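Local coordinates for protein Protease/Reverse transcriptase/ribonuclease H (Eastern chimpanzee simian foamy virus, PDB 7KSF) that combines an aspartic protease, a reverse transcriptase and a ribonuclease H in one foamy-virus polyprotein, probably serving viral maturation and the copying of the RNA genome into DNA, at residues A[3-8]-A[92-97]; A[25-30]-A[78-83]; A[60-65]-A[87-92]; A[252-257]-A[275-280]. The protein carries 1 engineered substitution. All coordinates share one frame; numbering follows the deposited sequence.

Contact 1 (A[3-8]-A[92-97]); sequences LQPLPA and QPLQLT
Leu3 and Pro93 bring the two backbones together in a single bridge, their CA atoms 4.7 Å apart. One residue on, the CA atoms of Gln4 and Leu94 come to 4.0 Å, so the chains run the same way for this short distance before residues 5-8 depart into the sheet. No hydrogen bond joins the two segments; a backbone hydrogen bond between Leu94 and Leu2, just before the first segment, supplies one next to the bridge. Gln4 and Leu94 carry most of the side-chain contact, crossing at about a right angle. With CG of Gln4 anti to its backbone N (chi1 -173°), that methylene meets CD1 of Leu94 at 3.7 Å. The same methyl lies 4.2 Å from CD of Pro5, while CB of Leu94 rests 3.9 Å from the backbone N of Gln4. The amide end of Gln4 reaches the main chain, NE2 standing 3.7 Å from Pro93 O. Lys183, on helix 171-184, touches Gln4 and makes a weak bond to Gln95 O. In the protease fold, this isolated parallel bridge joins the lead-in to strand 6-9 to the loop before helix 102-112.

Contact 2 (A[25-30]-A[78-83]); sequences ITCIPE and YILLSP
Thr26 turns its two branches to different tasks against Leu80 and Ser82. Its OG1, anti to the carbonyl carbon (chi1 -68°), accepts the backbone N-H of Ser82 at 2.9 Å in a fairly straight bond of 160°, and the same hydroxyl is also bonded to the carboxylate of Asp85. The methyl CG2 instead lies 3.3 Å from Leu80 O. That carbonyl takes the N-H of Cys27 at 3.0 Å, in its own plane. Beyond this bond, CB of Cys27 and CB of Leu80 meet at 3.9 Å, and Cys27 SG comes close to the CD2 methyl. Ile79 divides its branches in a similar way: CG2 approaches Cys27 O, while CG1 meets CD of Pro29 at 3.8 Å, the two side chains crossing at about a right angle. Ser82 OG is bonded to Thr24 O, so the buried hydroxyls of both Thr26 and Ser82 have partners. The weakly bonded strand 26-29 runs antiparallel to 79-81 (171° between the short axes), which on its other flank is parallel to strand 14-19 through backbone bonds to Leu16 and His18. Strand 79-81 thus runs between 14-19 and 26-29, in a way that resembles the psi-type structure of retroviral aspartic proteases.

Contact 3 (A[60-65]-A[87-92]); sequences FKVKGR and PWLTQQ
A β hairpin of the protease fold, formed by strands 52-62 and 65-74, turns at Val62 to Arg65, and this type I' turn meets Trp88 and Leu89 on the chain that follows strand 79-81. The turn is closed in both directions by backbone bonds between Val62 and Arg65. Lys63 and Gly64 occupy its two central positions, both with positive phi; a CB on Gly64 would jam against the carbonyl O of Lys63, so the local backbone itself calls for glycine. Across the contact, the interaction is by packing, with no hydrogen bond between the segments. Val62 is the buried member, its CG1 methyl anti to the backbone N (chi1 171°) and in contact with both Leu89 and Trp88. That methyl touches CD2 of Leu89 at 4.0 Å, the side chains crossing at about a right angle, and it lies equally far from CH2 of Trp88. Within its own segment Leu89 CB lies against one face of the Trp88 indole, toward the rim, and Leu6 of strand 6-9 also touches the leucine side chain. The extended chain of Lys63 brings NZ to 4.0 Å from CD1 of Leu89, an ammonium beside a methyl. Arg65 takes part through its aliphatic base, with CB 4.3 Å from Trp88 CZ2. Its guanidinium carbon CZ is 5.3 Å from the centroid of the five-membered ring, a long cation-pi approach that can give at most a weak attraction. At the edge of the same indole and near its plane, Val62 O comes to 3.6 Å from CH2 of Trp88.

Contact 4 (A[252-257]-A[275-280]); sequences GFWAHP and YCWTRL
Leu280, Arg279 and Trp254 bury the most surface in this contact, and each is placed by a different kind of interaction. Leu280 is held by its backbone: its N-H reaches His256 O at 2.8 Å, with the donor nearly in line with the carbonyl bond. Its side chain crosses that of His256 obliquely, CD1 lying 3.5 Å from CB of His256, and its CB is 3.9 Å from CB of Phe253. Arg279 pairs with Pro257 in a single backbone bridge. Its chain bends at chi2 (-69°), which swings CD to 3.6 Å from CA of Pro257. Farther out, NH1 makes a weak bond of 2.9 Å to Trp254 O, bent to 122°, and is bonded also to Gly142 O. Trp254 presents the pyrrole edge of its indole to the segment after strand 273-277, with Leu280 O near the ring plane, 3.2 Å from CD1. Beside it lies the six-membered ring of Trp277, near parallel at 24° but slid so far that the rings barely overlap, the centroids 4.9 Å apart. By comparison with other reverse transcriptases, Gly252 and Phe253 probably form the end of motif A of the palm, Phe253 as the residue that gates the nucleotide sugar, and Leu280 begins the Leu-Pro-Gln-Gly sequence of motif B. Arg279 thus links the chain just after motif A to the chain just before motif B. The bonds of NH1 to Trp254 O, a weak one, and Gly142 O are to neutral carbonyls, whose partial charges may help to offset the buried charge.

Overall arrangement
The first three contacts each reach the same protease sheet, whereas contact 4 lies in the reverse transcriptase part. Contacts 1 and 3, with centres 12 Å apart, share Gln92 and touch directly: Lys63 N is 3.1 Å from Pro7 O, a probable hydrogen bond. Contact 2 adjoins contact 3 in sequence, its centre 13 Å away. It lies beside Ala20, which by its Ala-Ser-Gly sequence probably stands at the place of the catalytic aspartate of retroviral proteases. Contact 4, by the likely nucleotide gate of the polymerase, touches none of the others; its centre is about 17 Å from that of contact 1 and 20 Å from that of contact 2. The calcium ion lies in the ribonuclease H part.

Contact 1 (A[3-8]-A[92-97])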
loop_
_atom_site.group_PDB
_atom_site.type_symbol
_atom_site.label_atom_id
_atom_site.label_comp_id
_atom_site.label_asym_id
_atom_site.label_seq_id
_atom_site.Cartn_x
_atom_site.Cartn_y
_atom_site.Cartn_z
ATOM N N LEU A 3 -3.284 -7.902 29.628
ATOM C CA LEU A 3 -2.718 -7.620 30.936
ATOM C C LEU A 3 -1.205 -7.520 30.833
ATOM O O LEU A 3 -0.561 -8.321 30.147
ATOM C CB LEU A 3 -3.111 -8.695 31.948
ATOM C CG LEU A 3 -4.617 -8.941 32.049
ATOM C CD1 LEU A 3 -4.928 -9.907 33.180
ATOM C CD2 LEU A 3 -5.366 -7.629 32.229
ATOM N N GLN A 4 -0.648 -6.530 31.514
ATOM C CA GLN A 4 0.786 -6.293 31.448
ATOM C C GLN A 4 1.538 -7.469 32.063
ATOM O O GLN A 4 1.210 -7.892 33.178
ATOM C CB GLN A 4 1.143 -4.999 32.169
ATOM C CG GLN A 4 2.594 -4.583 32.021
ATOM C CD GLN A 4 2.836 -3.161 32.477
ATOM O OE1 GLN A 4 3.859 -2.558 32.159
ATOM N NE2 GLN A 4 1.886 -2.611 33.229
ATOM N N PRO A 5 2.526 -8.024 31.375
ATOM C CA PRO A 5 3.324 -9.098 31.972
ATOM C C PRO A 5 4.137 -8.581 33.146
ATOM O O PRO A 5 4.511 -7.409 33.210
ATOM C CB PRO A 5 4.229 -9.552 30.824
ATOM C CG PRO A 5 4.318 -8.366 29.929
ATOM C CD PRO A 5 2.987 -7.679 30.019
ATOM N N LEU A 6 4.411 -9.486 34.082
ATOM C CA LEU A 6 5.058 -9.138 35.329
ATOM C C LEU A 6 6.409 -9.836 35.428
ATOM O O LEU A 6 6.477 -11.064 35.277
ATOM C CB LEU A 6 4.173 -9.537 36.513
ATOM C CG LEU A 6 2.709 -9.140 36.319
ATOM C CD1 LEU A 6 1.797 -9.990 37.183
ATOM C CD2 LEU A 6 2.514 -7.659 36.617
ATOM N N PRO A 7 7.493 -9.102 35.676
ATOM C CA PRO A 7 8.804 -9.757 35.787
ATOM C C PRO A 7 8.867 -10.655 37.011
ATOM O O PRO A 7 8.398 -10.296 38.093
ATOM C CB PRO A 7 9.779 -8.579 35.901
ATOM C CG PRO A 7 8.956 -7.465 36.460
ATOM C CD PRO A 7 7.578 -7.649 35.886
ATOM N N ALA A 8 9.452 -11.836 36.831
ATOM C CA ALA A 8 9.504 -12.815 37.906
ATOM C C ALA A 8 10.700 -13.731 37.708
ATOM O O ALA A 8 11.065 -14.057 36.577
ATOM C CB ALA A 8 8.213 -13.640 37.968
ATOM N N GLN A 92 -3.484 -5.112 36.525
ATOM C CA GLN A 92 -3.481 -3.814 35.875
ATOM C C GLN A 92 -3.349 -3.994 34.370
ATOM O O GLN A 92 -2.664 -4.919 33.912
ATOM C CB GLN A 92 -2.336 -2.933 36.398
ATOM C CG GLN A 92 -2.442 -2.586 37.876
ATOM C CD GLN A 92 -1.380 -1.599 38.319
ATOM O OE1 GLN A 92 -0.632 -1.063 37.498
ATOM N NE2 GLN A 92 -1.309 -1.348 39.621
ATOM N N PRO A 93 -3.994 -3.139 33.582
ATOM C CA PRO A 93 -3.904 -3.273 32.123
ATOM C C PRO A 93 -2.496 -2.985 31.622
ATOM O O PRO A 93 -1.655 -2.418 32.323
ATOM C CB PRO A 93 -4.907 -2.233 31.606
ATOM C CG PRO A 93 -5.019 -1.237 32.711
ATOM C CD PRO A 93 -4.868 -2.025 33.982
ATOM N N LEU A 94 -2.244 -3.401 30.386
ATOM C CA LEU A 94 -0.953 -3.143 29.771
ATOM C C LEU A 94 -0.838 -1.671 29.398
ATOM O O LEU A 94 -1.778 -1.069 28.876
ATOM C CB LEU A 94 -0.767 -4.019 28.534
ATOM C CG LEU A 94 0.483 -3.749 27.701
ATOM C CD1 LEU A 94 1.752 -3.982 28.509
ATOM C CD2 LEU A 94 0.472 -4.620 26.462
ATOM N N GLN A 95 0.324 -1.088 29.684
ATOM C CA GLN A 95 0.583 0.323 29.410
ATOM C C GLN A 95 1.956 0.438 28.766
ATOM O O GLN A 95 2.976 0.232 29.431
ATOM C CB GLN A 95 0.508 1.160 30.690
ATOM C CG GLN A 95 -0.871 1.206 31.342
ATOM C CD GLN A 95 -1.698 2.396 30.893
ATOM O OE1 GLN A 95 -1.171 3.484 30.659
ATOM N NE2 GLN A 95 -3.009 2.196 30.765
ATOM N N LEU A 96 1.984 0.767 27.481
ATOM C CA LEU A 96 3.226 0.911 26.745
ATOM C C LEU A 96 3.416 2.405 26.482
ATOM O O LEU A 96 2.723 3.246 27.066
ATOM C CB LEU A 96 3.093 0.221 25.386
ATOM C CG LEU A 96 2.969 -1.307 25.442
ATOM C CD1 LEU A 96 2.753 -1.853 24.050
ATOM C CD2 LEU A 96 4.204 -1.924 26.076
ATOM N N THR A 97 4.383 2.780 25.518
ATOM C CA THR A 97 4.930 4.130 25.448
ATOM C C THR A 97 3.970 5.097 24.766
ATOM O O THR A 97 3.495 6.053 25.387
ATOM C CB THR A 97 6.272 4.113 24.722
ATOM O OG1 THR A 97 7.117 3.108 25.304
ATOM C CG2 THR A 97 6.950 5.465 24.848
#

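Contact 2 (A[25-30]-A[78-83])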
loop_
_atom_site.group_PDB
_atom_site.type_symbol
_atom_site.label_atom_id
_atom_site.label_comp_id
_atom_site.label_asym_id
_atom_site.label_seq_id
_atom_site.Cartn_x
_atom_site.Cartn_y
_atom_site.Cartn_z
ATOM N N ILE A 25 -5.290 -23.372 39.559
ATOM C CA ILE A 25 -4.055 -23.066 40.273
ATOM C C ILE A 25 -2.984 -22.594 39.303
ATOM O O ILE A 25 -3.182 -22.591 38.084
ATOM C CB ILE A 25 -3.568 -24.279 41.085
ATOM C CG1 ILE A 25 -3.277 -25.460 40.160
ATOM C CG2 ILE A 25 -4.592 -24.655 42.143
ATOM C CD1 ILE A 25 -2.593 -26.614 40.854
ATOM N N THR A 26 -1.835 -22.201 39.848
ATOM C CA THR A 26 -0.782 -21.595 39.042
ATOM C C THR A 26 -0.059 -22.648 38.214
ATOM O O THR A 26 0.345 -23.696 38.727
ATOM C CB THR A 26 0.209 -20.860 39.947
ATOM O OG1 THR A 26 -0.434 -19.724 40.537
ATOM C CG2 THR A 26 1.420 -20.392 39.151
ATOM N N CYS A 27 0.094 -22.368 36.922
ATOM C CA CYS A 27 0.881 -23.202 36.027
ATOM C C CYS A 27 2.319 -22.709 35.982
ATOM O O CYS A 27 2.600 -21.525 36.188
ATOM C CB CYS A 27 0.290 -23.202 34.618
ATOM S SG CYS A 27 -1.333 -23.972 34.474
ATOM N N ILE A 28 3.231 -23.634 35.702
ATOM C CA ILE A 28 4.660 -23.332 35.677
ATOM C C ILE A 28 5.270 -24.062 34.486
ATOM O O ILE A 28 4.843 -25.184 34.178
ATOM C CB ILE A 28 5.327 -23.728 37.005
ATOM C CG1 ILE A 28 5.043 -22.668 38.074
ATOM C CG2 ILE A 28 6.836 -23.968 36.832
ATOM C CD1 ILE A 28 5.824 -22.853 39.369
ATOM N N PRO A 29 6.208 -23.450 33.752
ATOM C CA PRO A 29 6.887 -24.177 32.672
ATOM C C PRO A 29 7.410 -25.529 33.141
ATOM O O PRO A 29 7.928 -25.667 34.251
ATOM C CB PRO A 29 8.029 -23.237 32.278
ATOM C CG PRO A 29 7.497 -21.886 32.586
ATOM C CD PRO A 29 6.579 -22.024 33.774
ATOM N N GLU A 30 7.273 -26.528 32.263
ATOM C CA GLU A 30 7.510 -27.918 32.647
ATOM C C GLU A 30 8.953 -28.172 33.070
ATOM O O GLU A 30 9.203 -29.028 33.928
ATOM C CB GLU A 30 7.132 -28.845 31.484
ATOM C CG GLU A 30 5.644 -28.877 31.157
ATOM C CD GLU A 30 5.328 -29.748 29.953
ATOM O OE1 GLU A 30 6.277 -30.173 29.264
ATOM O OE2 GLU A 30 4.130 -30.003 29.694
ATOM N N TYR A 78 5.554 -18.977 29.697
ATOM C CA TYR A 78 5.154 -17.993 30.689
ATOM C C TYR A 78 4.553 -18.689 31.905
ATOM O O TYR A 78 4.150 -19.854 31.847
ATOM C CB TYR A 78 4.148 -16.997 30.101
ATOM C CG TYR A 78 2.798 -17.603 29.797
ATOM C CD1 TYR A 78 2.568 -18.267 28.597
ATOM C CD2 TYR A 78 1.754 -17.515 30.708
ATOM C CE1 TYR A 78 1.332 -18.824 28.315
ATOM C CE2 TYR A 78 0.519 -18.070 30.435
ATOM C CZ TYR A 78 0.312 -18.724 29.240
ATOM O OH TYR A 78 -0.916 -19.280 28.961
ATOM N N ILE A 79 4.495 -17.956 33.012
ATOM C CA ILE A 79 3.937 -18.456 34.263
ATOM C C ILE A 79 2.500 -17.950 34.349
ATOM O O ILE A 79 2.258 -16.781 34.660
ATOM C CB ILE A 79 4.760 -18.019 35.476
ATOM C CG1 ILE A 79 6.178 -18.583 35.392
ATOM C CG2 ILE A 79 4.090 -18.470 36.759
ATOM C CD1 ILE A 79 7.068 -18.171 36.548
ATOM N N LEU A 80 1.545 -18.829 34.059
ATOM C CA LEU A 80 0.135 -18.508 34.250
ATOM C C LEU A 80 -0.135 -18.398 35.745
ATOM O O LEU A 80 -0.137 -19.407 36.457
ATOM C CB LEU A 80 -0.746 -19.574 33.608
ATOM C CG LEU A 80 -2.249 -19.287 33.572
ATOM C CD1 LEU A 80 -2.544 -18.086 32.688
ATOM C CD2 LEU A 80 -3.014 -20.511 33.099
ATOM N N LEU A 81 -0.356 -17.179 36.221
ATOM C CA LEU A 81 -0.383 -16.892 37.648
ATOM C C LEU A 81 -1.822 -16.888 38.154
ATOM O O LEU A 81 -2.642 -16.085 37.697
ATOM C CB LEU A 81 0.287 -15.550 37.933
ATOM C CG LEU A 81 0.478 -15.180 39.401
ATOM C CD1 LEU A 81 1.162 -16.315 40.146
ATOM C CD2 LEU A 81 1.291 -13.903 39.501
ATOM N N SER A 82 -2.116 -17.776 39.097
ATOM C CA SER A 82 -3.439 -17.797 39.702
ATOM C C SER A 82 -3.638 -16.542 40.548
ATOM O O SER A 82 -2.720 -16.118 41.256
ATOM C CB SER A 82 -3.618 -19.051 40.560
ATOM O OG SER A 82 -4.939 -19.150 41.058
ATOM N N PRO A 83 -4.823 -15.926 40.495
ATOM C CA PRO A 83 -5.027 -14.673 41.242
ATOM C C PRO A 83 -5.005 -14.858 42.743
ATOM O O PRO A 83 -4.681 -13.917 43.477
ATOM C CB PRO A 83 -6.402 -14.206 40.755
ATOM C CG PRO A 83 -7.110 -15.471 40.411
ATOM C CD PRO A 83 -6.056 -16.382 39.836
#

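Contact 3 (A[60-65]-A[87-92])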
loop_
_atom_site.group_PDB
_atom_site.type_symbol
_atom_site.label_atom_id
_atom_site.label_comp_id
_atom_site.label_asym_id
_atom_site.label_seq_id
_atom_site.Cartn_x
_atom_site.Cartn_y
_atom_site.Cartn_z
ATOM N N PHE A 60 9.008 -18.877 44.438
ATOM C CA PHE A 60 9.529 -18.058 43.356
ATOM C C PHE A 60 9.294 -16.591 43.687
ATOM O O PHE A 60 8.429 -16.247 44.495
ATOM C CB PHE A 60 8.881 -18.422 42.016
ATOM C CG PHE A 60 7.381 -18.389 42.044
ATOM C CD1 PHE A 60 6.695 -17.226 41.729
ATOM C CD2 PHE A 60 6.655 -19.518 42.384
ATOM C CE1 PHE A 60 5.316 -17.191 41.753
ATOM C CE2 PHE A 60 5.275 -19.490 42.411
ATOM C CZ PHE A 60 4.605 -18.324 42.095
ATOM N N LYS A 61 10.075 -15.728 43.044
ATOM C CA LYS A 61 9.974 -14.293 43.242
ATOM C C LYS A 61 9.040 -13.675 42.210
ATOM O O LYS A 61 9.074 -14.037 41.032
ATOM C CB LYS A 61 11.350 -13.630 43.148
ATOM C CG LYS A 61 12.346 -14.090 44.194
ATOM C CD LYS A 61 13.683 -13.387 44.010
ATOM C CE LYS A 61 14.710 -13.878 45.020
ATOM N NZ LYS A 61 16.035 -13.224 44.829
ATOM N N VAL A 62 8.206 -12.746 42.665
ATOM C CA VAL A 62 7.365 -11.931 41.793
ATOM C C VAL A 62 7.702 -10.479 42.096
ATOM O O VAL A 62 7.425 -9.987 43.198
ATOM C CB VAL A 62 5.871 -12.210 41.997
ATOM C CG1 VAL A 62 5.033 -11.188 41.246
ATOM C CG2 VAL A 62 5.531 -13.617 41.534
ATOM N N LYS A 63 8.314 -9.794 41.125
ATOM C CA LYS A 63 8.798 -8.423 41.298
ATOM C C LYS A 63 9.792 -8.313 42.452
ATOM O O LYS A 63 9.944 -7.246 43.054
ATOM C CB LYS A 63 7.642 -7.437 41.504
ATOM C CG LYS A 63 6.774 -7.204 40.283
ATOM C CD LYS A 63 5.723 -6.141 40.558
ATOM C CE LYS A 63 4.963 -5.786 39.292
ATOM N NZ LYS A 63 3.975 -4.692 39.503
ATOM N N GLY A 64 10.473 -9.410 42.779
ATOM C CA GLY A 64 11.436 -9.428 43.855
ATOM C C GLY A 64 10.949 -10.044 45.153
ATOM O O GLY A 64 11.780 -10.378 46.007
ATOM N N ARG A 65 9.638 -10.205 45.329
ATOM C CA ARG A 65 9.079 -10.793 46.540
ATOM C C ARG A 65 8.760 -12.264 46.303
ATOM O O ARG A 65 8.132 -12.613 45.300
ATOM C CB ARG A 65 7.817 -10.050 46.985
ATOM C CG ARG A 65 8.081 -8.705 47.635
ATOM C CD ARG A 65 6.894 -8.252 48.469
ATOM N NE ARG A 65 6.578 -9.209 49.525
ATOM C CZ ARG A 65 5.643 -9.018 50.453
ATOM N NH1 ARG A 65 4.933 -7.898 50.461
ATOM N NH2 ARG A 65 5.423 -9.944 51.376
ATOM N N PRO A 87 -2.368 -12.338 46.576
ATOM C CA PRO A 87 -3.462 -11.444 46.963
ATOM C C PRO A 87 -3.044 -9.984 46.987
ATOM O O PRO A 87 -3.871 -9.097 46.760
ATOM C CB PRO A 87 -3.835 -11.944 48.364
ATOM C CG PRO A 87 -2.554 -12.465 48.905
ATOM C CD PRO A 87 -1.798 -13.048 47.734
ATOM N N TRP A 88 -1.764 -9.721 47.259
ATOM C CA TRP A 88 -1.294 -8.341 47.314
ATOM C C TRP A 88 -1.274 -7.712 45.927
ATOM O O TRP A 88 -1.850 -6.640 45.712
ATOM C CB TRP A 88 0.090 -8.275 47.960
ATOM C CG TRP A 88 1.056 -9.270 47.409
ATOM C CD1 TRP A 88 1.133 -10.594 47.724
ATOM C CD2 TRP A 88 2.095 -9.025 46.450
ATOM N NE1 TRP A 88 2.150 -11.190 47.020
ATOM C CE2 TRP A 88 2.756 -10.251 46.233
ATOM C CE3 TRP A 88 2.528 -7.892 45.756
ATOM C CZ2 TRP A 88 3.825 -10.376 45.349
ATOM C CZ3 TRP A 88 3.590 -8.017 44.879
ATOM C CH2 TRP A 88 4.226 -9.250 44.683
ATOM N N LEU A 89 -0.620 -8.366 44.975
ATOM C CA LEU A 89 -0.533 -7.827 43.626
ATOM C C LEU A 89 -1.895 -7.863 42.948
ATOM O O LEU A 89 -2.584 -8.890 42.959
ATOM C CB LEU A 89 0.487 -8.611 42.809
ATOM C CG LEU A 89 0.573 -8.300 41.318
ATOM C CD1 LEU A 89 0.953 -6.847 41.098
ATOM C CD2 LEU A 89 1.580 -9.229 40.672
ATOM N N THR A 90 -2.281 -6.738 42.357
ATOM C CA THR A 90 -3.549 -6.606 41.661
ATOM C C THR A 90 -3.320 -6.591 40.158
ATOM O O THR A 90 -2.214 -6.333 39.673
ATOM C CB THR A 90 -4.280 -5.332 42.100
ATOM O OG1 THR A 90 -5.453 -5.149 41.296
ATOM C CG2 THR A 90 -3.379 -4.114 41.950
ATOM N N GLN A 91 -4.384 -6.884 39.419
ATOM C CA GLN A 91 -4.325 -6.873 37.965
ATOM C C GLN A 91 -4.384 -5.442 37.451
ATOM O O GLN A 91 -5.225 -4.645 37.886
ATOM C CB GLN A 91 -5.471 -7.698 37.382
ATOM C CG GLN A 91 -5.655 -7.568 35.880
ATOM C CD GLN A 91 -6.668 -6.502 35.504
ATOM O OE1 GLN A 91 -6.460 -5.732 34.566
ATOM N NE2 GLN A 91 -7.775 -6.457 36.236
ATOM N N GLN A 92 -3.484 -5.112 36.525
ATOM C CA GLN A 92 -3.481 -3.814 35.875
ATOM C C GLN A 92 -3.349 -3.994 34.370
ATOM O O GLN A 92 -2.664 -4.919 33.912
ATOM C CB GLN A 92 -2.336 -2.933 36.398
ATOM C CG GLN A 92 -2.442 -2.586 37.876
ATOM C CD GLN A 92 -1.380 -1.599 38.319
ATOM O OE1 GLN A 92 -0.632 -1.063 37.498
ATOM N NE2 GLN A 92 -1.309 -1.348 39.621
#

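Contact 4 (A[252-257]-A[275-280])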
loop_
_atom_site.group_PDB
_atom_site.type_symbol
_atom_site.label_atom_id
_atom_site.label_comp_id
_atom_site.label_asym_id
_atom_site.label_seq_id
_atom_site.Cartn_x
_atom_site.Cartn_y
_atom_site.Cartn_z
ATOM N N GLY A 252 2.201 -9.902 12.856
ATOM C CA GLY A 252 1.645 -11.089 13.489
ATOM C C GLY A 252 2.698 -12.092 13.915
ATOM O O GLY A 252 2.528 -12.796 14.914
ATOM N N PHE A 253 3.802 -12.171 13.169
ATOM C CA PHE A 253 4.885 -13.062 13.566
ATOM C C PHE A 253 5.418 -12.729 14.955
ATOM O O PHE A 253 6.016 -13.597 15.598
ATOM C CB PHE A 253 6.012 -13.017 12.534
ATOM C CG PHE A 253 6.171 -11.685 11.870
ATOM C CD1 PHE A 253 6.656 -10.603 12.580
ATOM C CD2 PHE A 253 5.839 -11.519 10.536
ATOM C CE1 PHE A 253 6.802 -9.373 11.973
ATOM C CE2 PHE A 253 5.984 -10.292 9.925
ATOM C CZ PHE A 253 6.465 -9.215 10.644
ATOM N N TRP A 254 5.197 -11.507 15.442
ATOM C CA TRP A 254 5.527 -11.202 16.828
ATOM C C TRP A 254 4.535 -11.808 17.815
ATOM O O TRP A 254 4.739 -11.681 19.025
ATOM C CB TRP A 254 5.603 -9.690 17.040
ATOM C CG TRP A 254 6.794 -9.052 16.394
ATOM C CD1 TRP A 254 7.890 -9.690 15.888
ATOM C CD2 TRP A 254 7.012 -7.651 16.178
ATOM N NE1 TRP A 254 8.774 -8.776 15.370
ATOM C CE2 TRP A 254 8.259 -7.517 15.537
ATOM C CE3 TRP A 254 6.273 -6.500 16.465
ATOM C CZ2 TRP A 254 8.784 -6.276 15.178
ATOM C CZ3 TRP A 254 6.795 -5.271 16.110
ATOM C CH2 TRP A 254 8.038 -5.168 15.472
ATOM N N ALA A 255 3.475 -12.460 17.343
ATOM C CA ALA A 255 2.534 -13.099 18.255
ATOM C C ALA A 255 2.846 -14.572 18.483
ATOM O O ALA A 255 2.473 -15.116 19.527
ATOM C CB ALA A 255 1.101 -12.957 17.733
ATOM N N HIS A 256 3.521 -15.220 17.539
ATOM C CA HIS A 256 3.852 -16.635 17.659
ATOM C C HIS A 256 5.133 -16.800 18.459
ATOM O O HIS A 256 6.196 -16.363 17.996
ATOM C CB HIS A 256 4.015 -17.266 16.290
ATOM C CG HIS A 256 2.724 -17.464 15.561
ATOM N ND1 HIS A 256 1.922 -16.411 15.172
ATOM C CD2 HIS A 256 2.098 -18.589 15.139
ATOM C CE1 HIS A 256 0.856 -16.882 14.548
ATOM N NE2 HIS A 256 0.941 -18.201 14.513
ATOM N N PRO A 257 5.095 -17.414 19.637
ATOM C CA PRO A 257 6.327 -17.626 20.400
ATOM C C PRO A 257 7.112 -18.821 19.887
ATOM O O PRO A 257 6.556 -19.784 19.355
ATOM C CB PRO A 257 5.815 -17.868 21.823
ATOM C CG PRO A 257 4.484 -18.502 21.624
ATOM C CD PRO A 257 3.906 -17.891 20.366
ATOM N N TYR A 275 20.475 -9.387 22.884
ATOM C CA TYR A 275 19.097 -9.753 23.180
ATOM C C TYR A 275 18.678 -10.927 22.304
ATOM O O TYR A 275 19.361 -11.295 21.349
ATOM C CB TYR A 275 18.147 -8.568 22.971
ATOM C CG TYR A 275 18.279 -7.481 24.015
ATOM C CD1 TYR A 275 18.940 -6.293 23.730
ATOM C CD2 TYR A 275 17.745 -7.644 25.286
ATOM C CE1 TYR A 275 19.061 -5.293 24.681
ATOM C CE2 TYR A 275 17.863 -6.653 26.245
ATOM C CZ TYR A 275 18.521 -5.481 25.936
ATOM O OH TYR A 275 18.639 -4.492 26.887
ATOM N N CYS A 276 17.533 -11.519 22.644
ATOM C CA CYS A 276 16.992 -12.645 21.897
ATOM C C CYS A 276 15.485 -12.483 21.750
ATOM O O CYS A 276 14.835 -11.777 22.526
ATOM C CB CYS A 276 17.320 -13.981 22.576
ATOM S SG CYS A 276 19.075 -14.401 22.571
ATOM N N TRP A 277 14.936 -13.152 20.740
ATOM C CA TRP A 277 13.519 -13.053 20.417
ATOM C C TRP A 277 12.736 -14.169 21.092
ATOM O O TRP A 277 13.085 -15.347 20.966
ATOM C CB TRP A 277 13.299 -13.109 18.904
ATOM C CG TRP A 277 13.660 -11.851 18.194
ATOM C CD1 TRP A 277 14.882 -11.516 17.692
ATOM C CD2 TRP A 277 12.789 -10.755 17.897
ATOM N NE1 TRP A 277 14.827 -10.276 17.103
ATOM C CE2 TRP A 277 13.553 -9.788 17.216
ATOM C CE3 TRP A 277 11.436 -10.497 18.144
ATOM C CZ2 TRP A 277 13.010 -8.583 16.776
ATOM C CZ3 TRP A 277 10.901 -9.300 17.707
ATOM C CH2 TRP A 277 11.686 -8.359 17.030
ATOM N N THR A 278 11.676 -13.791 21.807
ATOM C CA THR A 278 10.733 -14.772 22.331
ATOM C C THR A 278 9.766 -15.244 21.253
ATOM O O THR A 278 9.340 -16.405 21.269
ATOM C CB THR A 278 9.956 -14.174 23.508
ATOM O OG1 THR A 278 10.872 -13.795 24.542
ATOM C CG2 THR A 278 8.959 -15.177 24.067
ATOM N N ARG A 279 9.431 -14.373 20.312
ATOM C CA ARG A 279 8.473 -14.661 19.259
ATOM C C ARG A 279 9.186 -14.752 17.915
ATOM O O ARG A 279 10.398 -14.541 17.809
ATOM C CB ARG A 279 7.384 -13.587 19.231
ATOM C CG ARG A 279 6.983 -13.088 20.608
ATOM C CD ARG A 279 6.236 -14.150 21.395
ATOM N NE ARG A 279 5.660 -13.610 22.623
ATOM C CZ ARG A 279 4.516 -12.933 22.675
ATOM N NH1 ARG A 279 3.833 -12.708 21.564
ATOM N NH2 ARG A 279 4.064 -12.480 23.835
ATOM N N LEU A 280 8.421 -15.070 16.879
ATOM C CA LEU A 280 8.984 -15.122 15.538
ATOM C C LEU A 280 9.423 -13.723 15.111
ATOM O O LEU A 280 8.686 -12.752 15.315
ATOM C CB LEU A 280 7.966 -15.670 14.536
ATOM C CG LEU A 280 7.491 -17.119 14.657
ATOM C CD1 LEU A 280 6.361 -17.357 13.675
ATOM C CD2 LEU A 280 8.631 -18.090 14.400
#